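PDB 1UN8: dihydroxyacetone kinase from Citrobacter freundii, which phosphorylates dihydroxyacetone with ATP, using a divalent metal ion as cofactor, to give dihydroxyacetone phosphate in glycerol fermentation. Local coordinates for residues Asp15-Ala20 with Ala64-Ile69; Glu133-Gly138 with Arg177-Ala182; Gly151-Ile156 with Gly302-Ala307; Thr155-Lys160 with Ser325-Pro330; Ile285-Gly290 with Ile308-Ser313. All blocks are in the same frame, centred on the assembly; numbering follows the deposited sequence.

Contact 1: Asp15-Ala20 with Ala64-Ile69; sequences DVIDGA and AHVGFI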
# COMPACT_ATOMS: atom_id res chain seq x y z
N ASP A 15 5.05 -18.62 -3.24
CA ASP A 15 5.38 -17.59 -4.21
C ASP A 15 5.65 -16.23 -3.53
O ASP A 15 6.53 -15.47 -3.95
CB ASP A 15 4.27 -17.47 -5.27
CG ASP A 15 4.14 -18.74 -6.13
OD1 ASP A 15 5.16 -19.43 -6.34
OD2 ASP A 15 3.02 -19.03 -6.61
N VAL A 16 4.89 -15.93 -2.48
CA VAL A 16 5.07 -14.67 -1.75
C VAL A 16 6.47 -14.64 -1.16
O VAL A 16 7.17 -13.63 -1.22
CB VAL A 16 4.02 -14.52 -0.60
CG1 VAL A 16 4.43 -13.41 0.35
CG2 VAL A 16 2.66 -14.21 -1.18
N ILE A 17 6.89 -15.76 -0.58
CA ILE A 17 8.21 -15.88 0.03
C ILE A 17 9.31 -15.63 -1.03
O ILE A 17 10.22 -14.82 -0.81
CB ILE A 17 8.39 -17.28 0.67
CG1 ILE A 17 7.35 -17.49 1.79
CG2 ILE A 17 9.86 -17.45 1.12
CD1 ILE A 17 7.89 -17.80 3.14
N ASP A 18 9.21 -16.31 -2.18
CA ASP A 18 10.19 -16.12 -3.25
C ASP A 18 10.29 -14.64 -3.61
O ASP A 18 11.39 -14.08 -3.73
CB ASP A 18 9.83 -16.96 -4.48
CG ASP A 18 10.04 -18.45 -4.26
OD1 ASP A 18 10.98 -18.81 -3.51
OD2 ASP A 18 9.30 -19.28 -4.83
N GLY A 19 9.14 -14.00 -3.76
CA GLY A 19 9.15 -12.59 -4.09
C GLY A 19 9.80 -11.74 -3.02
O GLY A 19 10.49 -10.77 -3.33
N ALA A 20 9.60 -12.10 -1.75
CA ALA A 20 10.17 -11.32 -0.65
C ALA A 20 11.69 -11.39 -0.66
O ALA A 20 12.38 -10.41 -0.39
CB ALA A 20 9.64 -11.84 0.68
N ALA A 64 4.89 -8.58 7.37
CA ALA A 64 5.09 -9.42 8.56
C ALA A 64 4.98 -10.85 8.09
O ALA A 64 4.11 -11.15 7.29
CB ALA A 64 4.03 -9.13 9.59
N HIS A 65 5.84 -11.74 8.58
CA HIS A 65 6.91 -11.41 9.52
C HIS A 65 8.26 -11.51 8.86
O HIS A 65 9.28 -11.11 9.43
CB HIS A 65 6.86 -12.36 10.74
CG HIS A 65 5.64 -12.19 11.58
ND1 HIS A 65 5.58 -11.30 12.63
CD2 HIS A 65 4.42 -12.79 11.52
CE1 HIS A 65 4.38 -11.37 13.19
NE2 HIS A 65 3.66 -12.26 12.53
N VAL A 66 8.27 -12.05 7.64
CA VAL A 66 9.51 -12.20 6.87
C VAL A 66 10.25 -10.86 6.70
O VAL A 66 11.47 -10.83 6.66
CB VAL A 66 9.21 -12.79 5.49
CG1 VAL A 66 10.43 -12.75 4.63
CG2 VAL A 66 8.65 -14.21 5.61
N GLY A 67 9.51 -9.76 6.60
CA GLY A 67 10.07 -8.43 6.44
C GLY A 67 10.77 -7.92 7.68
O GLY A 67 11.45 -6.88 7.66
N PHE A 68 10.62 -8.64 8.79
CA PHE A 68 11.31 -8.26 10.01
C PHE A 68 12.31 -9.30 10.48
O PHE A 68 12.59 -9.43 11.67
CB PHE A 68 10.32 -7.79 11.06
CG PHE A 68 9.37 -6.80 10.51
CD1 PHE A 68 8.06 -7.18 10.19
CD2 PHE A 68 9.76 -5.48 10.30
CE1 PHE A 68 7.15 -6.28 9.67
CE2 PHE A 68 8.87 -4.58 9.78
CZ PHE A 68 7.52 -4.99 9.47
N ILE A 69 12.83 -10.05 9.52
CA ILE A 69 13.87 -11.04 9.79
C ILE A 69 15.20 -10.35 9.50
O ILE A 69 15.35 -9.67 8.48
CB ILE A 69 13.71 -12.27 8.86
CG1 ILE A 69 12.54 -13.14 9.30
CG2 ILE A 69 15.01 -13.09 8.79
CD1 ILE A 69 12.19 -14.20 8.28
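V66 carries this contact: its isopropyl group is laid against one side of helix 12-22, where I17 and A20 meet it from successive turns. The two methyls divide the work. CG1 of V66 stands 4.1 Å from CB of A20, while CG2 of V66 faces CD1 of I17 at the looser distance of 4.4 Å. The split follows from the first torsion of V66: CG1 is anti to the backbone N (chi1 171°) and CG2 lies beside that N, so the fork opens across the helix surface. I17 gets there by reach. Its CB does not point straight at the loop, but the chain carries CD1 outward to V66, with chi2 at -123°, away from a staggered value. A20 has no such reach, and its methyl points directly at the valine.

No hydrogen bond joins the two segments, and the touch is purely apolar and light. Beneath it, V41 and C79 of the neighbouring strands receive both I17 and V66, so these two side chains sit on the same patch of sheet. The opposite flank of the helix belongs to the dimer: D15 forms a salt bridge with R274 of the second subunit.

The loop 64-69 follows strand 52-59, and a cis peptide bond precedes H65, which hydrogen-bonds through NE2 to the substrate-binding K109. What the contact represents is helix-and-loop packing over one face of the mixed beta sheet in the alpha/beta fold of DhaK, just beside the substrate loop, with I17 about 6 Å (side chain to side chain) from S59.

Contact 2: Glu133-Gly138 with Arg177-Ala182; sequences EMLIVG and REAQYA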
# COMPACT_ATOMS: atom_id res chain seq x y z
N GLU A 133 11.12 -20.36 25.25
CA GLU A 133 10.21 -19.49 25.96
C GLU A 133 9.20 -18.96 24.94
O GLU A 133 9.53 -18.77 23.76
CB GLU A 133 10.95 -18.34 26.63
CG GLU A 133 11.78 -18.72 27.86
CD GLU A 133 11.00 -19.50 28.90
OE1 GLU A 133 9.78 -19.27 29.05
OE2 GLU A 133 11.61 -20.34 29.59
N MET A 134 7.97 -18.74 25.38
CA MET A 134 6.94 -18.23 24.48
C MET A 134 6.25 -16.99 25.03
O MET A 134 5.83 -16.97 26.18
CB MET A 134 5.90 -19.30 24.20
CG MET A 134 4.85 -18.86 23.22
SD MET A 134 3.84 -20.24 22.62
CE MET A 134 2.25 -19.63 23.13
N LEU A 135 6.15 -15.96 24.20
CA LEU A 135 5.48 -14.72 24.61
C LEU A 135 4.29 -14.48 23.70
O LEU A 135 4.45 -14.18 22.51
CB LEU A 135 6.43 -13.53 24.53
CG LEU A 135 5.74 -12.18 24.75
CD1 LEU A 135 5.18 -12.15 26.16
CD2 LEU A 135 6.70 -11.01 24.54
N ILE A 136 3.08 -14.61 24.25
CA ILE A 136 1.86 -14.37 23.48
C ILE A 136 1.57 -12.86 23.51
O ILE A 136 1.45 -12.26 24.59
CB ILE A 136 0.63 -15.11 24.08
CG1 ILE A 136 0.88 -16.61 24.20
CG2 ILE A 136 -0.57 -14.89 23.18
CD1 ILE A 136 1.81 -16.97 25.30
N VAL A 137 1.47 -12.25 22.34
CA VAL A 137 1.19 -10.81 22.25
C VAL A 137 -0.29 -10.52 21.96
O VAL A 137 -0.85 -11.00 20.97
CB VAL A 137 2.06 -10.16 21.17
CG1 VAL A 137 1.90 -8.64 21.22
CG2 VAL A 137 3.52 -10.54 21.37
N GLY A 138 -0.91 -9.72 22.83
CA GLY A 138 -2.31 -9.37 22.67
C GLY A 138 -2.44 -7.88 22.88
O GLY A 138 -2.92 -7.43 23.91
N ARG A 177 12.01 -11.29 29.38
CA ARG A 177 11.65 -10.25 30.34
C ARG A 177 11.35 -8.94 29.62
O ARG A 177 10.28 -8.36 29.79
CB ARG A 177 12.79 -10.03 31.34
CG ARG A 177 12.39 -9.24 32.58
CD ARG A 177 13.58 -8.53 33.26
NE ARG A 177 13.79 -7.16 32.77
CZ ARG A 177 12.90 -6.16 32.87
NH1 ARG A 177 11.72 -6.36 33.44
NH2 ARG A 177 13.19 -4.95 32.39
N GLU A 178 12.31 -8.48 28.84
CA GLU A 178 12.19 -7.23 28.11
C GLU A 178 11.07 -7.27 27.07
O GLU A 178 10.32 -6.30 26.90
CB GLU A 178 13.52 -6.90 27.42
CG GLU A 178 14.68 -6.58 28.37
CD GLU A 178 14.42 -5.34 29.21
OE1 GLU A 178 13.75 -4.41 28.73
OE2 GLU A 178 14.91 -5.30 30.36
N ALA A 179 10.98 -8.39 26.36
CA ALA A 179 9.96 -8.59 25.34
C ALA A 179 8.58 -8.47 25.97
O ALA A 179 7.68 -7.83 25.42
CB ALA A 179 10.13 -9.96 24.72
N GLN A 180 8.41 -9.08 27.14
CA GLN A 180 7.14 -9.02 27.83
C GLN A 180 6.89 -7.58 28.28
O GLN A 180 5.77 -7.08 28.20
CB GLN A 180 7.15 -9.98 29.03
CG GLN A 180 5.95 -9.83 29.97
CD GLN A 180 4.60 -10.22 29.33
OE1 GLN A 180 4.32 -11.40 29.11
NE2 GLN A 180 3.78 -9.22 29.04
N TYR A 181 7.94 -6.92 28.73
CA TYR A 181 7.82 -5.54 29.19
C TYR A 181 7.33 -4.65 28.04
O TYR A 181 6.48 -3.78 28.23
CB TYR A 181 9.18 -5.03 29.70
CG TYR A 181 9.12 -3.66 30.35
CD1 TYR A 181 8.33 -3.43 31.48
CD2 TYR A 181 9.85 -2.59 29.82
CE1 TYR A 181 8.27 -2.16 32.07
CE2 TYR A 181 9.79 -1.33 30.41
CZ TYR A 181 9.01 -1.12 31.53
OH TYR A 181 8.98 0.13 32.11
N ALA A 182 7.87 -4.88 26.84
CA ALA A 182 7.45 -4.10 25.69
C ALA A 182 5.97 -4.39 25.39
O ALA A 182 5.17 -3.47 25.24
CB ALA A 182 8.30 -4.44 24.47
O HOH W 1 1.33 -10.09 26.81
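The carboxamide of Q180 is the flat group that touches across this contact, and what it meets is a methyl: CD1 of L135 sits about 3 Å above the amide plane, nearly over OE1, with L135 CD1 and Q180 OE1 3.2 Å apart. At the other end of the amide, NE2 is hydrogen-bonded to OG of S184, one turn further along the helix. A water adds a thin bridge between the segments, giving a hydrogen to I136 O at 3.1 Å and accepting a long, weak bond from NE2 of Q180. The Q180 chain bends at chi2 (65°), which brings the amide back over the strand. The salt bridge between R177 and E178 stays within the helix, away from the strand.

L135 supplies most of the buried surface. With CG anti to its backbone N (chi1 172°), its fork points at the helix: CD2 lies 3.6 Å from CB of A179 and 3.4 Å from the A179 carbonyl oxygen, while CD1 takes the glutamine. CD2 of L135 also touches V158 of helix 155-167, so the leucine is wedged between two helices.

M134 packs on Y467 and I136 on F466, both of the second subunit. Taken together, this is the helix-on-sheet layering of an alpha/beta fold: helix 172-184 lies along strand 132-137, the outermost parallel strand of its sheet within the chain, with L135 as the strand's side chain that meets the helix.

Contact 3: Gly151-Ile156 with Gly302-Ala307; sequences GIAGTI and GFSLTA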
# COMPACT_ATOMS: atom_id res chain seq x y z
N GLY A 151 -3.72 -10.22 18.81
CA GLY A 151 -2.40 -9.66 18.57
C GLY A 151 -2.39 -9.10 17.15
O GLY A 151 -2.67 -9.83 16.19
N ILE A 152 -2.07 -7.82 17.03
CA ILE A 152 -2.02 -7.17 15.73
C ILE A 152 -0.70 -6.39 15.51
O ILE A 152 0.34 -6.78 16.01
CB ILE A 152 -3.25 -6.24 15.57
CG1 ILE A 152 -3.24 -5.15 16.65
CG2 ILE A 152 -4.55 -7.09 15.64
CD1 ILE A 152 -4.60 -4.82 17.20
N ALA A 153 -0.76 -5.28 14.78
CA ALA A 153 0.42 -4.50 14.44
C ALA A 153 1.51 -4.32 15.51
O ALA A 153 2.69 -4.47 15.22
CB ALA A 153 0.00 -3.14 13.91
N GLY A 154 1.10 -4.01 16.73
CA GLY A 154 2.07 -3.80 17.80
C GLY A 154 3.07 -4.92 17.96
O GLY A 154 4.17 -4.72 18.46
N THR A 155 2.68 -6.12 17.55
CA THR A 155 3.56 -7.27 17.67
C THR A 155 4.97 -6.97 17.18
O THR A 155 5.94 -7.35 17.83
CB THR A 155 3.02 -8.48 16.88
OG1 THR A 155 1.72 -8.87 17.38
CG2 THR A 155 3.98 -9.66 16.98
N ILE A 156 5.10 -6.29 16.05
CA ILE A 156 6.43 -6.02 15.54
C ILE A 156 7.23 -5.11 16.46
O ILE A 156 8.46 -5.14 16.45
CB ILE A 156 6.40 -5.43 14.11
CG1 ILE A 156 5.68 -4.09 14.12
CG2 ILE A 156 5.80 -6.44 13.14
CD1 ILE A 156 6.34 -3.04 13.22
N GLY A 302 -8.22 -0.40 5.75
CA GLY A 302 -8.30 0.13 7.11
C GLY A 302 -6.89 0.45 7.58
O GLY A 302 -5.92 0.16 6.87
N PHE A 303 -6.75 1.03 8.76
CA PHE A 303 -5.42 1.35 9.29
C PHE A 303 -5.44 1.11 10.78
O PHE A 303 -6.51 0.98 11.37
CB PHE A 303 -5.06 2.81 8.99
CG PHE A 303 -5.90 3.82 9.72
CD1 PHE A 303 -5.57 4.23 11.01
CD2 PHE A 303 -7.05 4.35 9.12
CE1 PHE A 303 -6.36 5.16 11.71
CE2 PHE A 303 -7.85 5.28 9.80
CZ PHE A 303 -7.51 5.68 11.09
N SER A 304 -4.27 1.01 11.40
CA SER A 304 -4.22 0.82 12.85
C SER A 304 -3.27 1.82 13.46
O SER A 304 -2.35 2.31 12.80
CB SER A 304 -3.84 -0.62 13.19
OG SER A 304 -2.54 -0.92 12.72
N LEU A 305 -3.52 2.16 14.72
CA LEU A 305 -2.68 3.07 15.46
C LEU A 305 -2.16 2.33 16.68
O LEU A 305 -2.95 1.83 17.49
CB LEU A 305 -3.48 4.29 15.90
CG LEU A 305 -3.90 5.23 14.79
CD1 LEU A 305 -4.83 6.30 15.35
CD2 LEU A 305 -2.66 5.85 14.16
N THR A 306 -0.84 2.24 16.79
CA THR A 306 -0.21 1.57 17.93
C THR A 306 0.63 2.55 18.75
O THR A 306 1.51 3.23 18.21
CB THR A 306 0.71 0.43 17.51
OG1 THR A 306 -0.04 -0.58 16.83
CG2 THR A 306 1.36 -0.18 18.73
N ALA A 307 0.35 2.61 20.04
CA ALA A 307 1.09 3.48 20.94
C ALA A 307 1.90 2.59 21.89
O ALA A 307 1.37 1.64 22.46
CB ALA A 307 0.14 4.36 21.74
O HOH W 2 -2.97 -3.79 13.69
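A153 and G154 press the turn that leads into helix 155-167 against S304 and T306, on a face of strand 301-309 inside the second mixed sheet of the DhaK alpha/beta fold. The turn is a type I beta turn running from I152 to T155. I152 opens it: its N is held by OD1 of D139, and its carbonyl oxygen accepts two bonds from T155, one from the backbone N and one from OG1 at 2.9 Å, the hydroxyl lying in the carbonyl plane.

A153 comes next and points at the strand. Its CB stands 3.6 Å from OG of S304 and 3.9 Å from OG1 of T306, a methyl beside two hydroxyls that have their own partners, N259 ND2 for the serine and S188 OG for the threonine. A water ties the backbone in as well: A153 N gives it a hydrogen bond of 2.9 Å, and the same water lies 3.1 Å from S304 OG. The A153 side chain is about 8 Å from that of the substrate-binding K109, so this buried packing lies near the substrate site.

At G154 the main chain itself does the touching. With OG1 of T306 beside the backbone N (chi1 -62°), its methyl CG2 is anti to that N and faces the glycine, and without a side chain in between T306 CG2 comes to 3.8 Å from CA of G154.

Contact 4: Thr155-Lys160 with Ser325-Pro330; sequences TILVHK and SNWPTP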
# COMPACT_ATOMS: atom_id res chain seq x y z
N THR A 155 2.68 -6.12 17.55
CA THR A 155 3.56 -7.27 17.67
C THR A 155 4.97 -6.97 17.18
O THR A 155 5.94 -7.35 17.83
CB THR A 155 3.02 -8.48 16.88
OG1 THR A 155 1.72 -8.87 17.38
CG2 THR A 155 3.98 -9.66 16.98
N ILE A 156 5.10 -6.29 16.05
CA ILE A 156 6.43 -6.02 15.54
C ILE A 156 7.23 -5.11 16.46
O ILE A 156 8.46 -5.14 16.45
CB ILE A 156 6.40 -5.43 14.11
CG1 ILE A 156 5.68 -4.09 14.12
CG2 ILE A 156 5.80 -6.44 13.14
CD1 ILE A 156 6.34 -3.04 13.22
N LEU A 157 6.56 -4.27 17.24
CA LEU A 157 7.30 -3.42 18.15
C LEU A 157 7.92 -4.34 19.18
O LEU A 157 8.97 -4.04 19.75
CB LEU A 157 6.39 -2.40 18.82
CG LEU A 157 5.77 -1.36 17.88
CD1 LEU A 157 4.98 -0.37 18.73
CD2 LEU A 157 6.85 -0.66 17.06
N VAL A 158 7.27 -5.48 19.42
CA VAL A 158 7.78 -6.44 20.38
C VAL A 158 9.00 -7.13 19.75
O VAL A 158 9.99 -7.38 20.44
CB VAL A 158 6.70 -7.49 20.75
CG1 VAL A 158 7.30 -8.58 21.62
CG2 VAL A 158 5.56 -6.81 21.49
N HIS A 159 8.93 -7.42 18.46
CA HIS A 159 10.06 -8.05 17.78
C HIS A 159 11.28 -7.14 17.93
O HIS A 159 12.38 -7.59 18.22
CB HIS A 159 9.79 -8.23 16.28
CG HIS A 159 8.79 -9.31 15.95
ND1 HIS A 159 8.35 -10.22 16.89
CD2 HIS A 159 8.22 -9.66 14.78
CE1 HIS A 159 7.54 -11.09 16.30
NE2 HIS A 159 7.45 -10.77 15.02
N LYS A 160 11.06 -5.84 17.74
CA LYS A 160 12.12 -4.84 17.81
C LYS A 160 12.88 -4.87 19.12
O LYS A 160 14.11 -4.87 19.14
CB LYS A 160 11.52 -3.45 17.60
CG LYS A 160 12.55 -2.38 17.23
CD LYS A 160 13.31 -2.78 15.96
CE LYS A 160 14.28 -1.69 15.53
NZ LYS A 160 15.35 -1.45 16.54
N SER A 325 14.01 -6.23 5.68
CA SER A 325 13.42 -5.71 4.46
C SER A 325 12.44 -4.57 4.68
O SER A 325 12.26 -3.73 3.80
CB SER A 325 12.68 -6.81 3.71
OG SER A 325 13.54 -7.88 3.37
N ASN A 326 11.79 -4.53 5.86
CA ASN A 326 10.75 -3.52 6.02
C ASN A 326 10.68 -2.69 7.31
O ASN A 326 9.73 -1.92 7.48
CB ASN A 326 9.39 -4.19 5.80
CG ASN A 326 9.27 -4.80 4.43
OD1 ASN A 326 8.87 -4.15 3.47
ND2 ASN A 326 9.60 -6.09 4.34
N TRP A 327 11.63 -2.81 8.23
CA TRP A 327 11.54 -1.98 9.42
C TRP A 327 11.68 -0.54 8.98
O TRP A 327 12.60 -0.19 8.24
CB TRP A 327 12.59 -2.40 10.48
CG TRP A 327 12.62 -1.43 11.61
CD1 TRP A 327 13.50 -0.40 11.80
CD2 TRP A 327 11.66 -1.35 12.67
NE1 TRP A 327 13.15 0.32 12.92
CE2 TRP A 327 12.03 -0.24 13.47
CE3 TRP A 327 10.54 -2.11 13.03
CZ2 TRP A 327 11.30 0.14 14.61
CZ3 TRP A 327 9.82 -1.73 14.16
CH2 TRP A 327 10.20 -0.62 14.94
N PRO A 328 10.76 0.32 9.44
CA PRO A 328 10.81 1.75 9.13
C PRO A 328 11.50 2.54 10.23
O PRO A 328 11.20 2.37 11.41
CB PRO A 328 9.35 2.11 9.02
CG PRO A 328 8.76 1.30 10.14
CD PRO A 328 9.46 -0.04 10.04
N THR A 329 12.43 3.41 9.84
CA THR A 329 13.15 4.24 10.79
C THR A 329 12.22 5.27 11.41
O THR A 329 11.67 6.11 10.70
CB THR A 329 14.31 4.98 10.11
OG1 THR A 329 15.28 4.02 9.66
CG2 THR A 329 14.97 5.97 11.08
N PRO A 330 12.03 5.21 12.73
CA PRO A 330 11.16 6.16 13.44
C PRO A 330 11.55 7.61 13.16
O PRO A 330 12.73 7.92 13.02
CB PRO A 330 11.36 5.77 14.90
CG PRO A 330 11.62 4.30 14.82
CD PRO A 330 12.58 4.22 13.67
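W327 lays its indole beside the first turns of helix 155-167, where K160 makes a CH-pi contact with an off-centre cation-pi component, joining the loop 325-330 to the alpha/beta body of DhaK. Just before it, N326 fixes the loop through a backbone hydrogen bond to G67, and W327 N is bonded to T324 OG1.

The indole of W327 then makes all the contacts across the segments. K160 covers one face: its chain is anti at chi1 (-162°) and bends at chi2, which draws CG, CD and CE across the ring system. CE of K160 lies 3.6 Å from the centroid of the five-membered ring, only 24° from the normal. NZ stands farther off, 5.0 Å from that centroid, because it turns to the carbonyl oxygens of A317 and T320 near the end of helix 314-319. The ammonium group is thus gripped by main-chain oxygens, while its methylenes cover the ring face. At the edge of the six-membered ring, L157 CD2 lies 4.0 Å from CH2 of W327, and I156 brings CD1 to 3.8 Å from W327 CZ3 at an oblique angle.

P328 closes the sandwich from behind. On the face opposite K160, its CD sits 3.5 Å above the indole plane of W327, offset toward the rim.

Contact 5: Ile285-Gly290 with Ile308-Ser313; sequences IDWLIG and IVLEES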
# COMPACT_ATOMS: atom_id res chain seq x y z
N ILE A 285 3.89 12.65 21.78
CA ILE A 285 4.57 11.90 20.73
C ILE A 285 5.99 12.37 20.47
O ILE A 285 6.21 13.55 20.21
CB ILE A 285 3.82 12.01 19.38
CG1 ILE A 285 2.32 11.81 19.58
CG2 ILE A 285 4.38 10.98 18.41
CD1 ILE A 285 1.79 10.53 19.13
N ASP A 286 6.94 11.44 20.50
CA ASP A 286 8.33 11.81 20.23
C ASP A 286 8.79 11.10 18.97
O ASP A 286 9.84 11.43 18.41
CB ASP A 286 9.27 11.43 21.39
CG ASP A 286 9.05 12.29 22.62
OD1 ASP A 286 8.73 13.49 22.46
OD2 ASP A 286 9.21 11.78 23.76
N TRP A 287 8.02 10.11 18.54
CA TRP A 287 8.35 9.38 17.34
C TRP A 287 7.14 8.83 16.58
O TRP A 287 6.14 8.45 17.18
CB TRP A 287 9.30 8.21 17.65
CG TRP A 287 10.55 8.57 18.39
CD1 TRP A 287 10.75 8.51 19.75
CD2 TRP A 287 11.76 9.08 17.83
NE1 TRP A 287 12.01 8.94 20.06
CE2 TRP A 287 12.66 9.29 18.90
CE3 TRP A 287 12.19 9.36 16.53
CZ2 TRP A 287 13.95 9.79 18.71
CZ3 TRP A 287 13.47 9.86 16.34
CH2 TRP A 287 14.34 10.07 17.43
N LEU A 288 7.25 8.83 15.26
CA LEU A 288 6.22 8.26 14.39
C LEU A 288 6.86 7.10 13.64
O LEU A 288 8.00 7.19 13.20
CB LEU A 288 5.71 9.27 13.37
CG LEU A 288 4.73 10.35 13.82
CD1 LEU A 288 4.29 11.12 12.60
CD2 LEU A 288 3.53 9.72 14.51
N ILE A 289 6.14 6.00 13.54
CA ILE A 289 6.61 4.85 12.80
C ILE A 289 5.54 4.69 11.72
O ILE A 289 4.40 4.29 12.01
CB ILE A 289 6.69 3.56 13.66
CG1 ILE A 289 7.62 3.74 14.87
CG2 ILE A 289 7.24 2.43 12.83
CD1 ILE A 289 7.04 4.63 15.95
N GLY A 290 5.89 5.05 10.49
CA GLY A 290 4.95 4.98 9.39
C GLY A 290 4.50 6.40 9.10
O GLY A 290 5.14 7.33 9.60
N ILE A 308 3.18 2.89 22.01
CA ILE A 308 4.07 2.17 22.92
C ILE A 308 4.68 3.19 23.89
O ILE A 308 5.18 4.24 23.46
CB ILE A 308 5.21 1.45 22.17
CG1 ILE A 308 6.16 0.84 23.19
CG2 ILE A 308 5.96 2.43 21.26
CD1 ILE A 308 6.39 -0.64 22.99
N VAL A 309 4.62 2.89 25.18
CA VAL A 309 5.15 3.79 26.21
C VAL A 309 6.66 3.75 26.21
O VAL A 309 7.26 2.68 26.28
CB VAL A 309 4.63 3.40 27.61
CG1 VAL A 309 5.19 4.35 28.65
CG2 VAL A 309 3.11 3.41 27.63
N LEU A 310 7.28 4.92 26.15
CA LEU A 310 8.73 4.99 26.14
C LEU A 310 9.32 5.05 27.55
O LEU A 310 9.74 6.10 28.02
CB LEU A 310 9.18 6.21 25.33
CG LEU A 310 8.69 6.23 23.88
CD1 LEU A 310 9.14 7.53 23.21
CD2 LEU A 310 9.24 5.02 23.14
N GLU A 311 9.33 3.90 28.22
CA GLU A 311 9.90 3.81 29.56
C GLU A 311 11.10 2.88 29.47
O GLU A 311 11.13 1.95 28.66
CB GLU A 311 8.88 3.22 30.55
CG GLU A 311 7.66 4.08 30.89
CD GLU A 311 7.99 5.36 31.66
OE1 GLU A 311 8.82 5.29 32.60
OE2 GLU A 311 7.42 6.43 31.34
N GLU A 312 12.10 3.15 30.30
CA GLU A 312 13.30 2.32 30.35
C GLU A 312 14.00 2.15 29.01
O GLU A 312 14.22 3.10 28.26
CB GLU A 312 12.93 0.93 30.91
CG GLU A 312 12.09 0.94 32.19
CD GLU A 312 12.84 1.48 33.41
OE1 GLU A 312 13.91 0.93 33.75
OE2 GLU A 312 12.35 2.45 34.04
N SER A 313 14.33 0.90 28.72
CA SER A 313 15.04 0.53 27.51
C SER A 313 14.23 0.56 26.21
O SER A 313 14.80 0.46 25.13
CB SER A 313 15.63 -0.88 27.69
OG SER A 313 16.52 -0.92 28.80
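An inverse gamma turn is centred on L310, in the segment 308-313 that takes in part of strand 301-309 of the second mixed sheet in DhaK, and the leucine at its centre reaches over to W287 and D286 on strand 285-292. That strand is the outermost of the sheet within the chain, and strand 254-260 runs between the two, so the contact reaches across the intervening strand instead of joining direct neighbours. The turn itself is held by a weak bond from E311 N to V309 O.

D286 and W287 are consecutive yet both point toward L310, where a regular strand would send them to opposite faces. The backbone explains it: D286 has psi of -14°, well away from extended values, and the strand is irregular here.

Each of the two has its polar end engaged elsewhere. OD2 of D286 forms a salt bridge with NE of R253, and NE1 of W287 is hydrogen-bonded to OE1 of E315 on helix 314-319. Toward L310 there is only van der Waals contact: its CD1 lies 4.3 Å from OD2 of D286, a carboxylate oxygen already paired with an arginine. L310 also packs on E315, so the leucine and the tryptophan share that glutamate as a neighbour.

The contact is small, lies near the surface and is remote from the annotated sites. The indole of W287 and the leucine chain run at about a right angle, and the methyl meets the ring in its plane, at the edge: L310 CD1 stands 3.9 Å from CD1 of W287.

In the fold
All five contacts lie in DhaK. Contacts 2, 3 and 4 are buried around helix 155-167, which takes part in 3 and 4 and touches contact 2 through V158. Contact 1 is partly buried and contact 5 near the surface; contacts 1 and 2 also touch the second subunit. Contacts 3 and 5 share strand 301-309. Chemistry varies with place: methyl packing in contact 1, a leucine against an alanine and a glutamine amide in contact 2, hydroxyls and a water in contact 3, a lysine chain over an indole face in contact 4, a leucine methyl at an indole edge in contact 5. Loop 325-330 links contact 4 to contact 1 through G67 and to contact 5 through I289.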